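Side-chain contacts in Tb427.07.360- putative uncharacterized metacyclic invariant surface protein from Trypanosoma brucei (Trypanosoma brucei, PDB 5VTL), which is of unknown function but, as a putative metacyclic invariant surface protein with an extended helical architecture, probably stands on the parasite surface: residues V4-A9 / D109-S114; E15-I20 / L99-K104; F150-E153 / I159-I162. All coordinates share one frame; numbering follows the deposited sequence.

Contact 1 of 3, residues V4-A9 / D109-S114; sequences VSHVSA and DDYLKS
The phenol of Tyr111 reaches across to the side chains of His6 and Val7 on helix 4-58. Its CG lies anti to the backbone N (chi1 165°), which sends the ring out from helix 105-116 until OH rests 3.3 Å from His6 CB and 3.7 Å from Val7 CG2. Val7 CA comes up at the edge of the ring, near its plane. The hydroxyl hydrogen-bonds the carbonyl O of Gln1, so the polar end of Tyr111 is satisfied although its closest neighbours across the contact are carbons. Val7 divides its branches: CG2 meets the tyrosine, while CG1 packs at 4.0 Å against Leu112 CD2, the two side chains meeting at a slant. The imidazole of His6 turns away from Tyr111 and stacks edge-to-face with Phe155. No hydrogen bond joins the two segments, whose local axes run closer to antiparallel than parallel, at 144° and 10.6 Å apart. Around this small apolar join, Val7 also packs on Ile128 and Ala129 of helix 123-130, His6 touches Phe154 of helix 141-154, and Leu112 reaches Ala10, Ser14 and Cys132.

Contact 2 of 3, residues E15-I20 / L99-K104; sequences EALHGI and LLAAGK
Leu17 and Ala101 bring the two backbones together, their CA atoms 5.5 Å apart, where segments 15-20 and 99-102 run roughly antiparallel. The segment 15-20 is a run inside helix 4-58, whereas 99-104 takes in the last turn of helix 63-102 and the link that follows. In that link a bond from Lys104 N to Ala101 O, 2.9 Å long, closes a turn, and Lys104 brings its CB and O, not its chain end, to Leu17. The methyl of Ala101 is flanked by Ile20 and Leu17. Ile20 lies over it with three of its carbons, CG1 being nearest at 3.8 Å from Ala101 CB, and Leu17 CD2 borders the same methyl at 4.1 Å. With only a methyl, Ala101 lets the two helices of the antiparallel pair 4-58 and 63-102 come close here, where the chain leaves helix 63-102 and enters the short helix 105-116. The other branch of Leu17 is spent on the link: CD1 touches Lys104 CB and Lys104 O, each at 3.9 Å, and the two side chains lie at about a right angle. Lys104 leaves the contact beyond its CB, and a bend at its last torsion (chi4 -56°) goes with an ammonium group that hydrogen-bonds Gly166 O of helix 157-209. From that helix Leu170 and Tyr174 also pack on Leu17 and Ile20 respectively.

Contact 3 of 3, residues F150-E153 / I159-I162; sequences FGCE and ICKI
Cys152 and Cys160 meet through their sulfurs, with no flat group between them. The one aromatic ring of the two segments, that of Phe150, belongs to another interface: its side chain packs on Ala9 and Leu12 of helix 4-58. The carboxylate of Glu153 likewise takes no part, since its side chain starts out away from helix 157-209. What is left is a disulfide, SG of Cys152 to SG of Cys160 at 2.0 Å, and its two CB-S-S planes stand almost square to each other (chi3 87°), the relaxed, right-handed form of the bond. The cysteines approach it differently. Cys160 directs its CB at the partner helix and holds SG anti to its own backbone N (chi1 171°), whereas SG of Cys152 is anti to the carbonyl carbon. The result is compact: the CA atoms of Cys152 and Cys160 are 4.5 Å apart, and Cys160 CB sits 3.8 Å from Cys152 CA. The bond ties the last turn of helix 141-154 to the first turn of the next helix, 157-209, across the short link between them. Cys160 O accepts a hydrogen bond from Thr164 OG1 one turn further along helix 157-209.

All three contacts lie on the same side of the chain's centre, in the compact helical end from which the long helices extend. Contacts 1 and 2 share helix 4-58 and use the consecutive helices 105-116 and 63-102; their centres are about 16 Å apart, and the side chains of Asp109 and His18 touch between them. Along the sequence, contact 2 falls between the two segments of contact 1, and contact 3 follows both. Contact 3 lies about 13 Å from contact 1, centre to centre, and touches it where Ala9 meets Phe150 and Gly151, but it does not touch contact 2. Its disulfide ties helices 141-154 and 157-209, and a second, Cys11 to Cys132, ties helix 4-58 to the loop after helix 123-130.

Contact 1 of 3, residues V4-A9 / D109-S114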
ATOM      1  N   VAL A   4     -17.916 -13.024 -25.394  1.00  3.59           N
ATOM      2  CA  VAL A   4     -17.472 -13.452 -24.073  1.00  3.70           C
ATOM      3  C   VAL A   4     -16.192 -12.736 -23.628  1.00  4.11           C
ATOM      4  O   VAL A   4     -16.130 -12.231 -22.518  1.00  4.92           O
ATOM      5  CB  VAL A   4     -17.286 -14.988 -24.073  1.00  6.90           C
ATOM      6  CG1 VAL A   4     -16.555 -15.456 -22.845  1.00  6.12           C
ATOM      7  CG2 VAL A   4     -18.667 -15.640 -24.181  1.00  5.09           C
ATOM      8  N   SER A   5     -15.197 -12.637 -24.514  1.00  4.73           N
ATOM      9  CA  SER A   5     -13.943 -11.981 -24.152  1.00  6.07           C
ATOM     10  C   SER A   5     -14.131 -10.482 -23.866  1.00  4.38           C
ATOM     11  O   SER A   5     -13.498  -9.959 -22.936  1.00  5.59           O
ATOM     12  CB  SER A   5     -12.890 -12.189 -25.230  1.00  9.92           C
ATOM     13  OG  SER A   5     -12.508 -13.551 -25.276  1.00  8.75           O
ATOM     14  N   HIS A   6     -14.973  -9.797 -24.643  1.00  3.17           N
ATOM     15  CA  HIS A   6     -15.217  -8.367 -24.410  1.00  4.75           C
ATOM     16  C   HIS A   6     -15.844  -8.213 -23.031  1.00  5.07           C
ATOM     17  O   HIS A   6     -15.441  -7.378 -22.230  1.00  3.37           O
ATOM     18  CB  HIS A   6     -16.178  -7.751 -25.420  1.00  4.19           C
ATOM     19  CG  HIS A   6     -15.679  -7.699 -26.835  1.00  5.33           C
ATOM     20  ND1 HIS A   6     -14.749  -6.783 -27.273  1.00 12.49           N
ATOM     21  CD2 HIS A   6     -16.055  -8.399 -27.929  1.00  4.52           C
ATOM     22  CE1 HIS A   6     -14.555  -6.944 -28.568  1.00  5.53           C
ATOM     23  NE2 HIS A   6     -15.330  -7.924 -28.989  1.00 11.69           N
ATOM     24  N   VAL A   7     -16.844  -9.030 -22.751  1.00  4.13           N
ATOM     25  CA  VAL A   7     -17.559  -8.896 -21.477  1.00  3.88           C
ATOM     26  C   VAL A   7     -16.661  -9.291 -20.307  1.00  2.38           C
ATOM     27  O   VAL A   7     -16.688  -8.661 -19.245  1.00  3.66           O
ATOM     28  CB  VAL A   7     -18.861  -9.726 -21.502  1.00  4.33           C
ATOM     29  CG1 VAL A   7     -19.548  -9.711 -20.144  1.00  9.65           C
ATOM     30  CG2 VAL A   7     -19.778  -9.171 -22.548  1.00  7.06           C
ATOM     31  N   SER A   8     -15.831 -10.320 -20.480  1.00  4.04           N
ATOM     32  CA  SER A   8     -14.908 -10.695 -19.417  1.00  5.18           C
ATOM     33  C   SER A   8     -13.959  -9.546 -19.039  1.00  3.59           C
ATOM     34  O   SER A   8     -13.711  -9.279 -17.851  1.00  3.04           O
ATOM     35  CB  SER A   8     -14.094 -11.930 -19.820  1.00  9.93           C
ATOM     36  OG  SER A   8     -14.918 -13.067 -19.806  1.00 11.12           O
ATOM     37  N   ALA A   9     -13.413  -8.902 -20.059  1.00  3.78           N
ATOM     38  CA  ALA A   9     -12.538  -7.755 -19.875  1.00  5.59           C
ATOM     39  C   ALA A   9     -13.259  -6.615 -19.137  1.00  3.98           C
ATOM     40  O   ALA A   9     -12.726  -6.026 -18.192  1.00  2.84           O
ATOM     41  CB  ALA A   9     -12.067  -7.267 -21.216  1.00  3.92           C
ATOM     42  N   ASP A 109     -20.224  -0.029 -16.331  1.00  3.11           N
ATOM     43  CA  ASP A 109     -21.420  -0.717 -15.882  1.00  3.29           C
ATOM     44  C   ASP A 109     -22.612  -0.544 -16.844  1.00  3.93           C
ATOM     45  O   ASP A 109     -23.442  -1.444 -16.976  1.00  4.02           O
ATOM     46  CB  ASP A 109     -21.773  -0.254 -14.470  1.00  6.88           C
ATOM     47  CG  ASP A 109     -20.780  -0.727 -13.443  1.00  9.17           C
ATOM     48  OD1 ASP A 109     -20.058  -1.728 -13.699  1.00  6.02           O
ATOM     49  OD2 ASP A 109     -20.730  -0.093 -12.360  1.00  3.96           O
ATOM     50  N   ASP A 110     -22.682   0.589 -17.542  1.00  5.38           N
ATOM     51  CA  ASP A 110     -23.686   0.756 -18.596  1.00  5.02           C
ATOM     52  C   ASP A 110     -23.449  -0.288 -19.692  1.00  3.78           C
ATOM     53  O   ASP A 110     -24.381  -0.927 -20.158  1.00  3.44           O
ATOM     54  CB  ASP A 110     -23.619   2.163 -19.226  1.00  3.13           C
ATOM     55  CG  ASP A 110     -24.395   3.216 -18.421  1.00  5.00           C
ATOM     56  OD1 ASP A 110     -25.029   2.883 -17.371  1.00  3.60           O
ATOM     57  OD2 ASP A 110     -24.378   4.377 -18.858  1.00  6.91           O
ATOM     58  N   TYR A 111     -22.191  -0.430 -20.109  1.00  3.94           N
ATOM     59  CA  TYR A 111     -21.838  -1.422 -21.128  1.00  2.70           C
ATOM     60  C   TYR A 111     -22.270  -2.801 -20.664  1.00  3.09           C
ATOM     61  O   TYR A 111     -22.880  -3.558 -21.428  1.00  3.53           O
ATOM     62  CB  TYR A 111     -20.335  -1.400 -21.442  1.00  4.04           C
ATOM     63  CG  TYR A 111     -19.901  -2.636 -22.209  1.00  3.06           C
ATOM     64  CD1 TYR A 111     -20.125  -2.737 -23.557  1.00  6.19           C
ATOM     65  CD2 TYR A 111     -19.321  -3.721 -21.561  1.00  3.80           C
ATOM     66  CE1 TYR A 111     -19.755  -3.858 -24.266  1.00  3.91           C
ATOM     67  CE2 TYR A 111     -18.942  -4.866 -22.270  1.00  4.58           C
ATOM     68  CZ  TYR A 111     -19.171  -4.926 -23.615  1.00  3.79           C
ATOM     69  OH  TYR A 111     -18.803  -6.057 -24.320  1.00  5.65           O
ATOM     70  N   LEU A 112     -21.967  -3.146 -19.420  1.00  4.24           N
ATOM     71  CA  LEU A 112     -22.320  -4.473 -18.923  1.00  2.71           C
ATOM     72  C   LEU A 112     -23.839  -4.687 -18.920  1.00  5.32           C
ATOM     73  O   LEU A 112     -24.319  -5.742 -19.354  1.00  5.15           O
ATOM     74  CB  LEU A 112     -21.729  -4.716 -17.535  1.00  5.97           C
ATOM     75  CG  LEU A 112     -20.210  -4.918 -17.498  1.00  5.29           C
ATOM     76  CD1 LEU A 112     -19.699  -4.839 -16.054  1.00  4.93           C
ATOM     77  CD2 LEU A 112     -19.779  -6.219 -18.165  1.00  5.76           C
ATOM     78  N   LYS A 113     -24.599  -3.683 -18.490  1.00  4.82           N
ATOM     79  CA  LYS A 113     -26.050  -3.799 -18.506  1.00  4.63           C
ATOM     80  C   LYS A 113     -26.552  -3.964 -19.934  1.00  4.73           C
ATOM     81  O   LYS A 113     -27.479  -4.739 -20.197  1.00  5.87           O
ATOM     82  CB  LYS A 113     -26.698  -2.575 -17.851  1.00  6.45           C
ATOM     83  CG  LYS A 113     -28.219  -2.542 -17.945  1.00 10.70           C
ATOM     84  CD  LYS A 113     -28.795  -1.425 -17.063  1.00 14.73           C
ATOM     85  CE  LYS A 113     -30.304  -1.594 -16.815  1.00 27.50           C
ATOM     86  NZ  LYS A 113     -30.965  -0.276 -16.439  1.00 33.28           N
ATOM     87  N   SER A 114     -25.921  -3.246 -20.860  1.00  4.31           N
ATOM     88  CA  SER A 114     -26.278  -3.312 -22.282  1.00  3.54           C
ATOM     89  C   SER A 114     -26.132  -4.705 -22.864  1.00  9.14           C
ATOM     90  O   SER A 114     -26.831  -5.036 -23.800  1.00 11.54           O
ATOM     91  CB  SER A 114     -25.445  -2.324 -23.132  1.00  7.56           C
ATOM     92  OG  SER A 114     -24.189  -2.895 -23.545  1.00  5.88           O
TER

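Contact 2 of 3, residues E15-I20 / L99-K104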
ATOM      1  N   GLU A  15     -15.185  -4.634 -11.642  1.00  4.01           N
ATOM      2  CA  GLU A  15     -14.997  -5.151 -10.294  1.00  3.46           C
ATOM      3  C   GLU A  15     -13.701  -4.602  -9.677  1.00  3.40           C
ATOM      4  O   GLU A  15     -13.616  -4.378  -8.479  1.00  5.51           O
ATOM      5  CB  GLU A  15     -15.038  -6.686 -10.304  1.00  8.59           C
ATOM      6  CG  GLU A  15     -16.438  -7.190 -10.680  1.00  4.77           C
ATOM      7  CD  GLU A  15     -16.593  -8.697 -10.695  1.00  8.71           C
ATOM      8  OE1 GLU A  15     -15.580  -9.411 -10.833  1.00  5.48           O
ATOM      9  OE2 GLU A  15     -17.767  -9.160 -10.567  1.00  7.02           O
ATOM     10  N   ALA A  16     -12.700  -4.355 -10.509  1.00  3.78           N
ATOM     11  CA  ALA A  16     -11.490  -3.681 -10.050  1.00  3.31           C
ATOM     12  C   ALA A  16     -11.801  -2.279  -9.515  1.00  5.03           C
ATOM     13  O   ALA A  16     -11.380  -1.920  -8.421  1.00  3.61           O
ATOM     14  CB  ALA A  16     -10.466  -3.612 -11.200  1.00  2.46           C
ATOM     15  N   LEU A  17     -12.542  -1.485 -10.287  1.00  5.43           N
ATOM     16  CA  LEU A  17     -12.836  -0.114  -9.904  1.00  3.63           C
ATOM     17  C   LEU A  17     -13.707  -0.097  -8.657  1.00  3.83           C
ATOM     18  O   LEU A  17     -13.493   0.724  -7.778  1.00  3.45           O
ATOM     19  CB  LEU A  17     -13.556   0.618 -11.030  1.00  4.61           C
ATOM     20  CG  LEU A  17     -12.734   0.859 -12.295  1.00  7.39           C
ATOM     21  CD1 LEU A  17     -13.658   1.290 -13.440  1.00  6.87           C
ATOM     22  CD2 LEU A  17     -11.654   1.883 -12.019  1.00  8.55           C
ATOM     23  N   HIS A  18     -14.686  -0.996  -8.571  1.00  4.81           N
ATOM     24  CA  HIS A  18     -15.521  -1.036  -7.373  1.00  4.07           C
ATOM     25  C   HIS A  18     -14.786  -1.554  -6.156  1.00  6.11           C
ATOM     26  O   HIS A  18     -15.230  -1.359  -5.018  1.00  6.33           O
ATOM     27  CB  HIS A  18     -16.755  -1.886  -7.606  1.00  8.98           C
ATOM     28  CG  HIS A  18     -17.797  -1.185  -8.406  1.00  9.58           C
ATOM     29  ND1 HIS A  18     -18.028  -1.467  -9.734  1.00  8.35           N
ATOM     30  CD2 HIS A  18     -18.641  -0.181  -8.073  1.00  2.65           C
ATOM     31  CE1 HIS A  18     -18.992  -0.677 -10.180  1.00  3.41           C
ATOM     32  NE2 HIS A  18     -19.381   0.110  -9.191  1.00 11.03           N
ATOM     33  N   GLY A  19     -13.697  -2.268  -6.395  1.00  4.62           N
ATOM     34  CA  GLY A  19     -12.883  -2.762  -5.307  1.00  5.52           C
ATOM     35  C   GLY A  19     -11.961  -1.735  -4.684  1.00  6.20           C
ATOM     36  O   GLY A  19     -11.510  -1.922  -3.563  1.00  6.20           O
ATOM     37  N   ILE A  20     -11.699  -0.649  -5.401  1.00  3.84           N
ATOM     38  CA  ILE A  20     -10.719   0.364  -4.982  1.00  7.95           C
ATOM     39  C   ILE A  20     -10.972   0.916  -3.569  1.00  7.81           C
ATOM     40  O   ILE A  20     -10.046   1.010  -2.775  1.00  5.59           O
ATOM     41  CB  ILE A  20     -10.640   1.544  -6.000  1.00  9.34           C
ATOM     42  CG1 ILE A  20     -10.027   1.090  -7.343  1.00 13.76           C
ATOM     43  CG2 ILE A  20      -9.865   2.746  -5.435  1.00 10.21           C
ATOM     44  CD1 ILE A  20      -8.566   0.898  -7.363  1.00 15.73           C
ATOM     45  N   LEU A  99     -11.702   8.764  -5.571  1.00  8.82           N
ATOM     46  CA  LEU A  99     -12.510   9.771  -6.275  1.00 11.90           C
ATOM     47  C   LEU A  99     -12.468   9.511  -7.780  1.00 10.49           C
ATOM     48  O   LEU A  99     -13.493   9.560  -8.469  1.00 10.93           O
ATOM     49  CB  LEU A  99     -12.036  11.213  -5.969  1.00  9.80           C
ATOM     50  CG  LEU A  99     -12.990  12.275  -6.545  1.00 13.07           C
ATOM     51  CD1 LEU A  99     -14.367  12.238  -5.839  1.00 14.62           C
ATOM     52  CD2 LEU A  99     -12.406  13.667  -6.482  1.00 14.75           C
ATOM     53  N   LEU A 100     -11.268   9.228  -8.273  1.00  9.93           N
ATOM     54  CA  LEU A 100     -11.035   8.944  -9.678  1.00  7.64           C
ATOM     55  C   LEU A 100     -11.684   7.638 -10.111  1.00 11.21           C
ATOM     56  O   LEU A 100     -12.280   7.565 -11.189  1.00 12.49           O
ATOM     57  CB  LEU A 100      -9.537   8.907  -9.977  1.00  8.04           C
ATOM     58  CG  LEU A 100      -8.754  10.207  -9.657  1.00 12.51           C
ATOM     59  CD1 LEU A 100      -7.278  10.099 -10.008  1.00 12.33           C
ATOM     60  CD2 LEU A 100      -9.360  11.373 -10.394  1.00 12.09           C
ATOM     61  N   ALA A 101     -11.597   6.615  -9.275  1.00  8.12           N
ATOM     62  CA  ALA A 101     -12.170   5.325  -9.640  1.00  7.09           C
ATOM     63  C   ALA A 101     -13.683   5.394  -9.716  1.00 11.78           C
ATOM     64  O   ALA A 101     -14.283   4.901 -10.667  1.00  8.87           O
ATOM     65  CB  ALA A 101     -11.731   4.249  -8.659  1.00  8.52           C
ATOM     66  N   ALA A 102     -14.304   6.002  -8.706  1.00  6.32           N
ATOM     67  CA  ALA A 102     -15.763   6.066  -8.658  1.00  9.54           C
ATOM     68  C   ALA A 102     -16.336   6.714  -9.920  1.00 15.10           C
ATOM     69  O   ALA A 102     -17.442   6.374 -10.361  1.00 11.40           O
ATOM     70  CB  ALA A 102     -16.227   6.822  -7.412  1.00 13.06           C
ATOM     71  N   GLY A 103     -15.576   7.639 -10.506  1.00 12.52           N
ATOM     72  CA  GLY A 103     -16.031   8.365 -11.674  1.00 13.54           C
ATOM     73  C   GLY A 103     -15.838   7.627 -13.001  1.00  9.66           C
ATOM     74  O   GLY A 103     -16.192   8.141 -14.056  1.00  9.87           O
ATOM     75  N   LYS A 104     -15.282   6.420 -12.940  1.00  8.41           N
ATOM     76  CA  LYS A 104     -15.074   5.613 -14.121  1.00  5.87           C
ATOM     77  C   LYS A 104     -16.002   4.398 -14.187  1.00  7.06           C
ATOM     78  O   LYS A 104     -16.055   3.738 -15.215  1.00  7.43           O
ATOM     79  CB  LYS A 104     -13.637   5.125 -14.151  1.00  6.77           C
ATOM     80  CG  LYS A 104     -12.652   6.241 -14.311  1.00 13.93           C
ATOM     81  CD  LYS A 104     -11.275   5.725 -14.607  1.00 18.24           C
ATOM     82  CE  LYS A 104     -10.302   6.880 -14.767  1.00 25.14           C
ATOM     83  NZ  LYS A 104     -10.744   7.850 -15.807  1.00 30.83           N
TER

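Contact 3 of 3, residues F150-E153 / I159-I162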
ATOM      1  N   PHE A 150      -6.444  -5.965 -21.003  1.00  6.00           N
ATOM      2  CA  PHE A 150      -7.480  -6.830 -21.560  1.00  4.69           C
ATOM      3  C   PHE A 150      -8.402  -6.007 -22.420  1.00  5.28           C
ATOM      4  O   PHE A 150      -8.849  -6.452 -23.484  1.00  5.47           O
ATOM      5  CB  PHE A 150      -8.282  -7.524 -20.449  1.00  6.11           C
ATOM      6  CG  PHE A 150      -7.610  -8.724 -19.840  1.00  9.16           C
ATOM      7  CD1 PHE A 150      -7.058  -9.735 -20.627  1.00 11.94           C
ATOM      8  CD2 PHE A 150      -7.544  -8.851 -18.470  1.00  6.40           C
ATOM      9  CE1 PHE A 150      -6.475 -10.843 -20.048  1.00 10.59           C
ATOM     10  CE2 PHE A 150      -6.957  -9.969 -17.887  1.00  8.32           C
ATOM     11  CZ  PHE A 150      -6.425 -10.959 -18.667  1.00 10.14           C
ATOM     12  N   GLY A 151      -8.710  -4.785 -21.966  1.00  4.36           N
ATOM     13  CA  GLY A 151      -9.552  -3.918 -22.754  1.00  4.62           C
ATOM     14  C   GLY A 151      -8.915  -3.655 -24.111  1.00  4.40           C
ATOM     15  O   GLY A 151      -9.567  -3.678 -25.142  1.00  5.41           O
ATOM     16  N   CYS A 152      -7.617  -3.408 -24.105  1.00  4.23           N
ATOM     17  CA  CYS A 152      -6.907  -3.116 -25.332  1.00  6.20           C
ATOM     18  C   CYS A 152      -6.781  -4.370 -26.226  1.00  9.54           C
ATOM     19  O   CYS A 152      -6.784  -4.263 -27.454  1.00  9.22           O
ATOM     20  CB  CYS A 152      -5.542  -2.505 -25.008  1.00  6.92           C
ATOM     21  SG  CYS A 152      -5.679  -0.769 -24.561  1.00  9.85           S
ATOM     22  N   GLU A 153      -6.690  -5.548 -25.617  1.00  6.56           N
ATOM     23  CA  GLU A 153      -6.576  -6.784 -26.391  1.00  8.45           C
ATOM     24  C   GLU A 153      -7.864  -7.071 -27.187  1.00 13.77           C
ATOM     25  O   GLU A 153      -7.816  -7.544 -28.346  1.00  7.06           O
ATOM     26  CB  GLU A 153      -6.230  -7.966 -25.472  1.00  8.45           C
ATOM     27  CG  GLU A 153      -6.105  -9.306 -26.196  1.00 11.93           C
ATOM     28  CD  GLU A 153      -5.697 -10.445 -25.286  1.00 18.98           C
ATOM     29  OE1 GLU A 153      -5.540 -10.235 -24.064  1.00 13.31           O
ATOM     30  OE2 GLU A 153      -5.559 -11.562 -25.799  1.00 16.79           O
ATOM     31  N   ILE A 159     -11.202   2.464 -28.631  1.00  8.18           N
ATOM     32  CA  ILE A 159     -11.623   2.212 -27.259  1.00  8.25           C
ATOM     33  C   ILE A 159     -10.404   1.985 -26.366  1.00 12.77           C
ATOM     34  O   ILE A 159     -10.367   2.472 -25.224  1.00 10.52           O
ATOM     35  CB  ILE A 159     -12.603   1.049 -27.212  1.00  8.18           C
ATOM     36  CG1 ILE A 159     -13.951   1.503 -27.811  1.00 10.75           C
ATOM     37  CG2 ILE A 159     -12.779   0.505 -25.787  1.00 10.38           C
ATOM     38  CD1 ILE A 159     -14.894   0.396 -28.107  1.00 18.67           C
ATOM     39  N   CYS A 160      -9.406   1.276 -26.892  1.00  8.46           N
ATOM     40  CA  CYS A 160      -8.138   1.078 -26.191  1.00  8.20           C
ATOM     41  C   CYS A 160      -7.508   2.425 -25.861  1.00  8.82           C
ATOM     42  O   CYS A 160      -6.931   2.606 -24.787  1.00  8.04           O
ATOM     43  CB  CYS A 160      -7.162   0.265 -27.035  1.00  7.19           C
ATOM     44  SG  CYS A 160      -5.518   0.193 -26.358  1.00  9.03           S
ATOM     45  N   LYS A 161      -7.612   3.368 -26.792  1.00  9.84           N
ATOM     46  CA  LYS A 161      -7.011   4.686 -26.595  1.00  8.23           C
ATOM     47  C   LYS A 161      -7.700   5.441 -25.486  1.00  8.99           C
ATOM     48  O   LYS A 161      -7.053   6.037 -24.626  1.00  9.59           O
ATOM     49  CB  LYS A 161      -7.084   5.503 -27.870  1.00  8.19           C
ATOM     50  CG  LYS A 161      -6.571   6.906 -27.743  1.00  9.52           C
ATOM     51  CD  LYS A 161      -6.563   7.542 -29.143  1.00 11.92           C
ATOM     52  CE  LYS A 161      -6.193   8.997 -29.098  1.00 31.59           C
ATOM     53  NZ  LYS A 161      -6.091   9.529 -30.487  1.00 25.93           N
ATOM     54  N   ILE A 162      -9.023   5.397 -25.499  1.00  7.18           N
ATOM     55  CA  ILE A 162      -9.805   6.100 -24.489  1.00 12.88           C
ATOM     56  C   ILE A 162      -9.544   5.478 -23.127  1.00 13.20           C
ATOM     57  O   ILE A 162      -9.427   6.170 -22.119  1.00 11.97           O
ATOM     58  CB  ILE A 162     -11.295   6.041 -24.810  1.00 15.09           C
ATOM     59  CG1 ILE A 162     -11.605   6.912 -26.026  1.00 16.32           C
ATOM     60  CG2 ILE A 162     -12.113   6.514 -23.616  1.00 21.39           C
ATOM     61  CD1 ILE A 162     -12.976   6.714 -26.570  1.00 27.65           C
TER